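Side-chain contacts in aromatic-L-amino-acid decarboxylase (Catharanthus roseus, PDB 6EEW), which catalyses the pyridoxal 5'-phosphate-dependent decarboxylation of L-tryptophan to tryptamine and of 5-hydroxy-L-tryptophan to serotonin: residues E26-K29 with Q30-M34; L149-F153 with M154-T158. All coordinates share one frame; numbering follows the deposited sequence.

Contact 1: residues E26-K29 with Q30-M34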
ATOM      1  N   GLU A  26      25.805 -14.839   2.151  1.00 61.36           N
ATOM      2  CA  GLU A  26      24.812 -15.665   1.477  1.00 66.55           C
ATOM      3  C   GLU A  26      23.796 -14.797   0.755  1.00 57.78           C
ATOM      4  O   GLU A  26      23.358 -15.130  -0.355  1.00 58.33           O
ATOM      5  CB  GLU A  26      24.122 -16.610   2.461  1.00 78.15           C
ATOM      6  CG  GLU A  26      23.194 -17.612   1.774  1.00 88.31           C
ATOM      7  CD  GLU A  26      23.936 -18.605   0.882  1.00102.67           C
ATOM      8  OE1 GLU A  26      25.171 -18.474   0.720  1.00107.46           O
ATOM      9  OE2 GLU A  26      23.276 -19.513   0.324  1.00107.43           O
ATOM     10  N   PHE A  27      23.386 -13.695   1.389  1.00 52.67           N
ATOM     11  CA  PHE A  27      22.506 -12.731   0.738  1.00 56.28           C
ATOM     12  C   PHE A  27      23.101 -12.268  -0.578  1.00 63.19           C
ATOM     13  O   PHE A  27      22.430 -12.265  -1.615  1.00 69.00           O
ATOM     14  CB  PHE A  27      22.260 -11.537   1.665  1.00 51.36           C
ATOM     15  CG  PHE A  27      21.444 -10.451   1.044  1.00 56.99           C
ATOM     16  CD1 PHE A  27      22.055  -9.428   0.337  1.00 63.28           C
ATOM     17  CD2 PHE A  27      20.065 -10.445   1.157  1.00 57.11           C
ATOM     18  CE1 PHE A  27      21.313  -8.432  -0.245  1.00 62.08           C
ATOM     19  CE2 PHE A  27      19.316  -9.447   0.581  1.00 55.10           C
ATOM     20  CZ  PHE A  27      19.939  -8.440  -0.123  1.00 61.63           C
ATOM     21  N   ARG A  28      24.362 -11.841  -0.544  1.00 63.17           N
ATOM     22  CA  ARG A  28      25.019 -11.359  -1.747  1.00 61.87           C
ATOM     23  C   ARG A  28      24.930 -12.410  -2.842  1.00 64.28           C
ATOM     24  O   ARG A  28      24.534 -12.119  -3.979  1.00 68.19           O
ATOM     25  CB  ARG A  28      26.473 -11.005  -1.420  1.00 62.58           C
ATOM     26  CG  ARG A  28      27.228 -10.278  -2.521  1.00 61.13           C
ATOM     27  CD  ARG A  28      28.728 -10.176  -2.200  1.00 59.03           C
ATOM     28  NE  ARG A  28      28.963  -9.639  -0.860  1.00 58.77           N
ATOM     29  CZ  ARG A  28      28.923  -8.344  -0.542  1.00 55.82           C
ATOM     30  NH1 ARG A  28      28.643  -7.430  -1.459  1.00 57.41           N
ATOM     31  NH2 ARG A  28      29.142  -7.961   0.706  1.00 48.48           N
ATOM     32  N   LYS A  29      25.265 -13.654  -2.499  1.00 64.85           N
ATOM     33  CA  LYS A  29      25.244 -14.744  -3.473  1.00 67.33           C
ATOM     34  C   LYS A  29      23.858 -14.906  -4.098  1.00 64.78           C
ATOM     35  O   LYS A  29      23.685 -14.820  -5.327  1.00 70.40           O
ATOM     36  CB  LYS A  29      25.669 -16.037  -2.774  1.00 67.36           C
ATOM     37  CG  LYS A  29      25.727 -17.276  -3.643  1.00 73.76           C
ATOM     38  CD  LYS A  29      26.307 -18.452  -2.851  1.00 76.29           C
ATOM     39  CE  LYS A  29      26.659 -19.636  -3.747  1.00 78.06           C
ATOM     40  NZ  LYS A  29      27.416 -20.689  -3.008  1.00 77.70           N
ATOM     41  N   GLN A  30      22.850 -15.119  -3.253  1.00 59.83           N
ATOM     42  CA  GLN A  30      21.513 -15.407  -3.759  1.00 62.05           C
ATOM     43  C   GLN A  30      20.957 -14.230  -4.551  1.00 59.24           C
ATOM     44  O   GLN A  30      20.324 -14.417  -5.601  1.00 56.01           O
ATOM     45  CB  GLN A  30      20.592 -15.776  -2.601  1.00 64.06           C
ATOM     46  CG  GLN A  30      21.092 -16.964  -1.787  1.00 70.78           C
ATOM     47  CD  GLN A  30      20.188 -17.298  -0.610  1.00 84.02           C
ATOM     48  OE1 GLN A  30      19.149 -16.664  -0.409  1.00 90.61           O
ATOM     49  NE2 GLN A  30      20.587 -18.290   0.186  1.00 87.73           N
ATOM     50  N   ALA A  31      21.189 -13.006  -4.074  1.00 51.69           N
ATOM     51  CA  ALA A  31      20.672 -11.841  -4.779  1.00 46.78           C
ATOM     52  C   ALA A  31      21.342 -11.680  -6.142  1.00 49.87           C
ATOM     53  O   ALA A  31      20.672 -11.353  -7.126  1.00 50.73           O
ATOM     54  CB  ALA A  31      20.843 -10.584  -3.926  1.00 36.89           C
ATOM     55  N   HIS A  32      22.656 -11.904  -6.234  1.00 54.05           N
ATOM     56  CA  HIS A  32      23.282 -11.870  -7.552  1.00 57.45           C
ATOM     57  C   HIS A  32      22.615 -12.876  -8.483  1.00 59.96           C
ATOM     58  O   HIS A  32      22.352 -12.584  -9.667  1.00 64.32           O
ATOM     59  CB  HIS A  32      24.782 -12.164  -7.452  1.00 55.35           C
ATOM     60  CG  HIS A  32      25.610 -11.005  -6.988  1.00 48.92           C
ATOM     61  ND1 HIS A  32      25.394  -9.716  -7.417  1.00 46.75           N
ATOM     62  CD2 HIS A  32      26.689 -10.949  -6.170  1.00 49.56           C
ATOM     63  CE1 HIS A  32      26.277  -8.910  -6.854  1.00 45.67           C
ATOM     64  NE2 HIS A  32      27.075  -9.633  -6.092  1.00 46.18           N
ATOM     65  N   ARG A  33      22.340 -14.075  -7.961  1.00 51.76           N
ATOM     66  CA  ARG A  33      21.701 -15.094  -8.785  1.00 57.63           C
ATOM     67  C   ARG A  33      20.338 -14.628  -9.269  1.00 61.09           C
ATOM     68  O   ARG A  33      19.971 -14.836 -10.435  1.00 72.69           O
ATOM     69  CB  ARG A  33      21.578 -16.404  -8.008  1.00 67.77           C
ATOM     70  CG  ARG A  33      20.769 -17.441  -8.754  1.00 71.81           C
ATOM     71  CD  ARG A  33      20.653 -18.751  -8.014  1.00 66.28           C
ATOM     72  NE  ARG A  33      19.891 -19.691  -8.826  1.00 73.66           N
ATOM     73  CZ  ARG A  33      19.738 -20.979  -8.545  1.00 80.77           C
ATOM     74  NH1 ARG A  33      20.299 -21.493  -7.457  1.00 83.02           N
ATOM     75  NH2 ARG A  33      19.031 -21.755  -9.359  1.00 80.79           N
ATOM     76  N   MET A  34      19.579 -13.968  -8.394  1.00 52.95           N
ATOM     77  CA  MET A  34      18.264 -13.487  -8.809  1.00 57.38           C
ATOM     78  C   MET A  34      18.369 -12.357  -9.829  1.00 60.95           C
ATOM     79  O   MET A  34      17.492 -12.215 -10.690  1.00 54.74           O
ATOM     80  CB  MET A  34      17.461 -13.006  -7.606  1.00 51.44           C
ATOM     81  CG  MET A  34      16.043 -12.570  -7.970  1.00 51.69           C
ATOM     82  SD  MET A  34      15.050 -13.959  -8.587  1.00 59.50           S
ATOM     83  CE  MET A  34      14.623 -14.794  -7.063  1.00 58.28           C
TER
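E26 and Q30 meet because their chains start in different directions: E26 CG stands anti to its own backbone N (chi1 -173°) and the chain then bends at chi2, while Q30 CG lies beside its backbone N (chi1 -57°) and the chain runs on extended, back along the helix. The amide nitrogen Q30 NE2 gives a hydrogen bond of 3.0 Å to E26 OE2, received on the anti side of the carboxylate and somewhat out of its plane. The acceptor lies near the amide plane, yet the two flat groups are turned 82° apart. A glutamine suits this place because its other end is used as well: Q30 OE1 is hydrogen-bonded to S107 OG of the second subunit. Two residues further on, the aliphatic part of R28 lies alongside the H32 ring, with R28 CG 3.6 Å from H32 NE2. Both polar ends are taken up at the dimer interface, R28 by D36 and D40 of the second subunit besides E25 of its own chain, H32 by D36 and H32 of the second subunit. The bond between the two H32 ND1 atoms needs one ring to accept, so probably not both carry a proton there. On the buried side A31 CB sits over one face of the F27 ring, 4.3 Å from CE1, where a small methyl leaves room for the large aromatic. Backbone bonds from Q30 N to E26 O and from A31 N to F27 O, both 2.9 Å, keep these i, i+4 pairs in step. Such spacing is the signature of an alpha-helix, here helix 24-44, which carries one face into the homodimer interface.

Contact 2: residues L149-F153 with M154-T158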
ATOM      1  N   LEU A 149       2.960  23.135 -11.463  1.00 43.92           N
ATOM      2  CA  LEU A 149       1.867  23.418 -10.556  1.00 35.83           C
ATOM      3  C   LEU A 149       2.158  24.693  -9.764  1.00 45.01           C
ATOM      4  O   LEU A 149       3.320  25.035  -9.514  1.00 46.73           O
ATOM      5  CB  LEU A 149       1.672  22.257  -9.583  1.00 42.09           C
ATOM      6  CG  LEU A 149       1.486  20.857 -10.173  1.00 41.57           C
ATOM      7  CD1 LEU A 149       1.278  19.846  -9.045  1.00 43.27           C
ATOM      8  CD2 LEU A 149       0.309  20.833 -11.153  1.00 35.36           C
ATOM      9  N   PRO A 150       1.124  25.410  -9.346  1.00 39.76           N
ATOM     10  CA  PRO A 150       1.346  26.608  -8.530  1.00 45.57           C
ATOM     11  C   PRO A 150       1.999  26.261  -7.196  1.00 54.38           C
ATOM     12  O   PRO A 150       2.020  25.112  -6.756  1.00 53.33           O
ATOM     13  CB  PRO A 150      -0.061  27.183  -8.334  1.00 43.48           C
ATOM     14  CG  PRO A 150      -1.003  26.045  -8.634  1.00 44.62           C
ATOM     15  CD  PRO A 150      -0.295  25.154  -9.630  1.00 37.92           C
ATOM     16  N   LYS A 151       2.612  27.276  -6.583  1.00 59.79           N
ATOM     17  CA  LYS A 151       3.253  27.101  -5.285  1.00 53.50           C
ATOM     18  C   LYS A 151       2.276  26.642  -4.207  1.00 52.51           C
ATOM     19  O   LYS A 151       2.704  26.192  -3.139  1.00 51.00           O
ATOM     20  CB  LYS A 151       3.946  28.401  -4.870  1.00 57.96           C
ATOM     21  CG  LYS A 151       5.405  28.524  -5.334  1.00 60.49           C
ATOM     22  CD  LYS A 151       6.325  27.644  -4.473  1.00 68.22           C
ATOM     23  CE  LYS A 151       7.810  27.857  -4.792  1.00 75.89           C
ATOM     24  NZ  LYS A 151       8.195  27.411  -6.176  1.00 79.58           N
ATOM     25  N   SER A 152       0.977  26.766  -4.445  1.00 50.42           N
ATOM     26  CA  SER A 152      -0.007  26.344  -3.463  1.00 52.67           C
ATOM     27  C   SER A 152      -0.098  24.826  -3.330  1.00 57.44           C
ATOM     28  O   SER A 152      -0.831  24.342  -2.459  1.00 64.89           O
ATOM     29  CB  SER A 152      -1.370  26.933  -3.830  1.00 58.54           C
ATOM     30  OG  SER A 152      -1.726  26.594  -5.160  1.00 62.89           O
ATOM     31  N   PHE A 153       0.639  24.069  -4.142  1.00 51.56           N
ATOM     32  CA  PHE A 153       0.706  22.617  -4.026  1.00 45.05           C
ATOM     33  C   PHE A 153       2.062  22.137  -3.518  1.00 44.23           C
ATOM     34  O   PHE A 153       2.341  20.935  -3.581  1.00 45.65           O
ATOM     35  CB  PHE A 153       0.405  21.953  -5.376  1.00 43.68           C
ATOM     36  CG  PHE A 153      -1.014  22.138  -5.844  1.00 43.61           C
ATOM     37  CD1 PHE A 153      -2.012  21.261  -5.411  1.00 45.69           C
ATOM     38  CD2 PHE A 153      -1.350  23.179  -6.710  1.00 36.36           C
ATOM     39  CE1 PHE A 153      -3.333  21.400  -5.826  1.00 44.12           C
ATOM     40  CE2 PHE A 153      -2.664  23.335  -7.142  1.00 42.29           C
ATOM     41  CZ  PHE A 153      -3.669  22.438  -6.690  1.00 47.84           C
ATOM     42  N   MET A 154       2.932  23.043  -3.076  1.00 38.32           N
ATOM     43  CA  MET A 154       4.302  22.690  -2.738  1.00 42.09           C
ATOM     44  C   MET A 154       4.581  22.917  -1.265  1.00 42.22           C
ATOM     45  O   MET A 154       4.085  23.873  -0.656  1.00 48.21           O
ATOM     46  CB  MET A 154       5.316  23.507  -3.562  1.00 39.81           C
ATOM     47  CG  MET A 154       5.133  23.361  -5.028  1.00 48.66           C
ATOM     48  SD  MET A 154       6.315  24.322  -5.982  1.00 53.90           S
ATOM     49  CE  MET A 154       5.678  23.978  -7.619  1.00 56.72           C
ATOM     50  N   PHE A 155       5.434  22.054  -0.719  1.00 44.03           N
ATOM     51  CA  PHE A 155       5.894  22.235   0.650  1.00 48.96           C
ATOM     52  C   PHE A 155       6.671  23.539   0.783  1.00 49.52           C
ATOM     53  O   PHE A 155       6.541  24.250   1.788  1.00 43.01           O
ATOM     54  CB  PHE A 155       6.764  21.041   1.066  1.00 44.86           C
ATOM     55  CG  PHE A 155       5.990  19.777   1.329  1.00 49.29           C
ATOM     56  CD1 PHE A 155       5.236  19.633   2.496  1.00 50.35           C
ATOM     57  CD2 PHE A 155       6.000  18.739   0.413  1.00 45.59           C
ATOM     58  CE1 PHE A 155       4.518  18.465   2.755  1.00 46.40           C
ATOM     59  CE2 PHE A 155       5.285  17.574   0.661  1.00 47.75           C
ATOM     60  CZ  PHE A 155       4.546  17.432   1.843  1.00 43.45           C
ATOM     61  N   SER A 156       7.490  23.871  -0.225  1.00 48.91           N
ATOM     62  CA  SER A 156       8.171  25.164  -0.237  1.00 54.31           C
ATOM     63  C   SER A 156       7.192  26.331  -0.278  1.00 59.90           C
ATOM     64  O   SER A 156       7.551  27.440   0.129  1.00 60.69           O
ATOM     65  CB  SER A 156       9.129  25.251  -1.430  1.00 54.35           C
ATOM     66  OG  SER A 156       8.437  25.055  -2.648  1.00 52.67           O
ATOM     67  N   GLY A 157       5.966  26.106  -0.758  1.00 60.79           N
ATOM     68  CA  GLY A 157       4.905  27.096  -0.700  1.00 53.76           C
ATOM     69  C   GLY A 157       3.930  26.847   0.438  1.00 59.36           C
ATOM     70  O   GLY A 157       4.337  26.747   1.602  1.00 64.86           O
ATOM     71  N   THR A 158       2.644  26.695   0.116  1.00 53.18           N
ATOM     72  CA  THR A 158       1.603  26.560   1.128  1.00 52.65           C
ATOM     73  C   THR A 158       0.803  25.271   1.044  1.00 50.44           C
ATOM     74  O   THR A 158      -0.158  25.114   1.806  1.00 53.44           O
ATOM     75  CB  THR A 158       0.624  27.726   1.037  1.00 58.14           C
ATOM     76  OG1 THR A 158      -0.057  27.651  -0.223  1.00 59.58           O
ATOM     77  CG2 THR A 158       1.371  29.055   1.152  1.00 56.95           C
TER
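K151 and M154 make the main side-chain contact, one of van der Waals kind: the lysine chain, turned at chi2 (-76°) and again at chi4, brings CD and NZ each to 3.6 Å from M154 SD. M154 is extended beyond CG, which carries its methyl CE to 3.2 Å from the carbonyl L149 O. An unbranched, flexible methionine can run between this backbone and D141, A144 and Q145 of helix 130-146. Cutting M154 back to an alanine is likely to leave the K151 methylenes without the sulfur they lie against and to open a gap beside that helix.

The hydrogen bonds across the turn gather on K151 O. M154 N, 3.2 Å away above the carbonyl plane, makes the i, i+3 bond that continues the 3-10 segment 151-153; T158 N comes to 3.3 Å from the opposite face. G157 CA adds a CA-H...O contact, 3.4 Å from K151 O; with this backbone, a CB at G157 would run into that oxygen.

The chemistry implies that K151 O, taking two N-H donors, helps hold this loop between helix 130-146 and strand 160-164, together with F153 N to P150 O and the D141 carboxylate, which takes F155 N and S156 N, while sulfur and methylene groups fill its side.

Contacts 1 and 2 lie far apart in the chain, their centres 43 Å from each other and their nearest atoms about 30 Å, so they do not touch. Contact 1 belongs to helix 24-44, contact 2 to the loop between helix 130-146 and strand 160-164, an outermost strand of the seven-stranded mixed sheet. What they share is the second subunit: 26-34 meets it through charged, polar and apolar side chains, 149-158 through the packing of F155 and S156 on its R60. Contact 1 is remote from the annotated sites. Contact 2 comes closer, the side chain of F155 lying about 11 Å from that of Y348, which binds L-tryptophan.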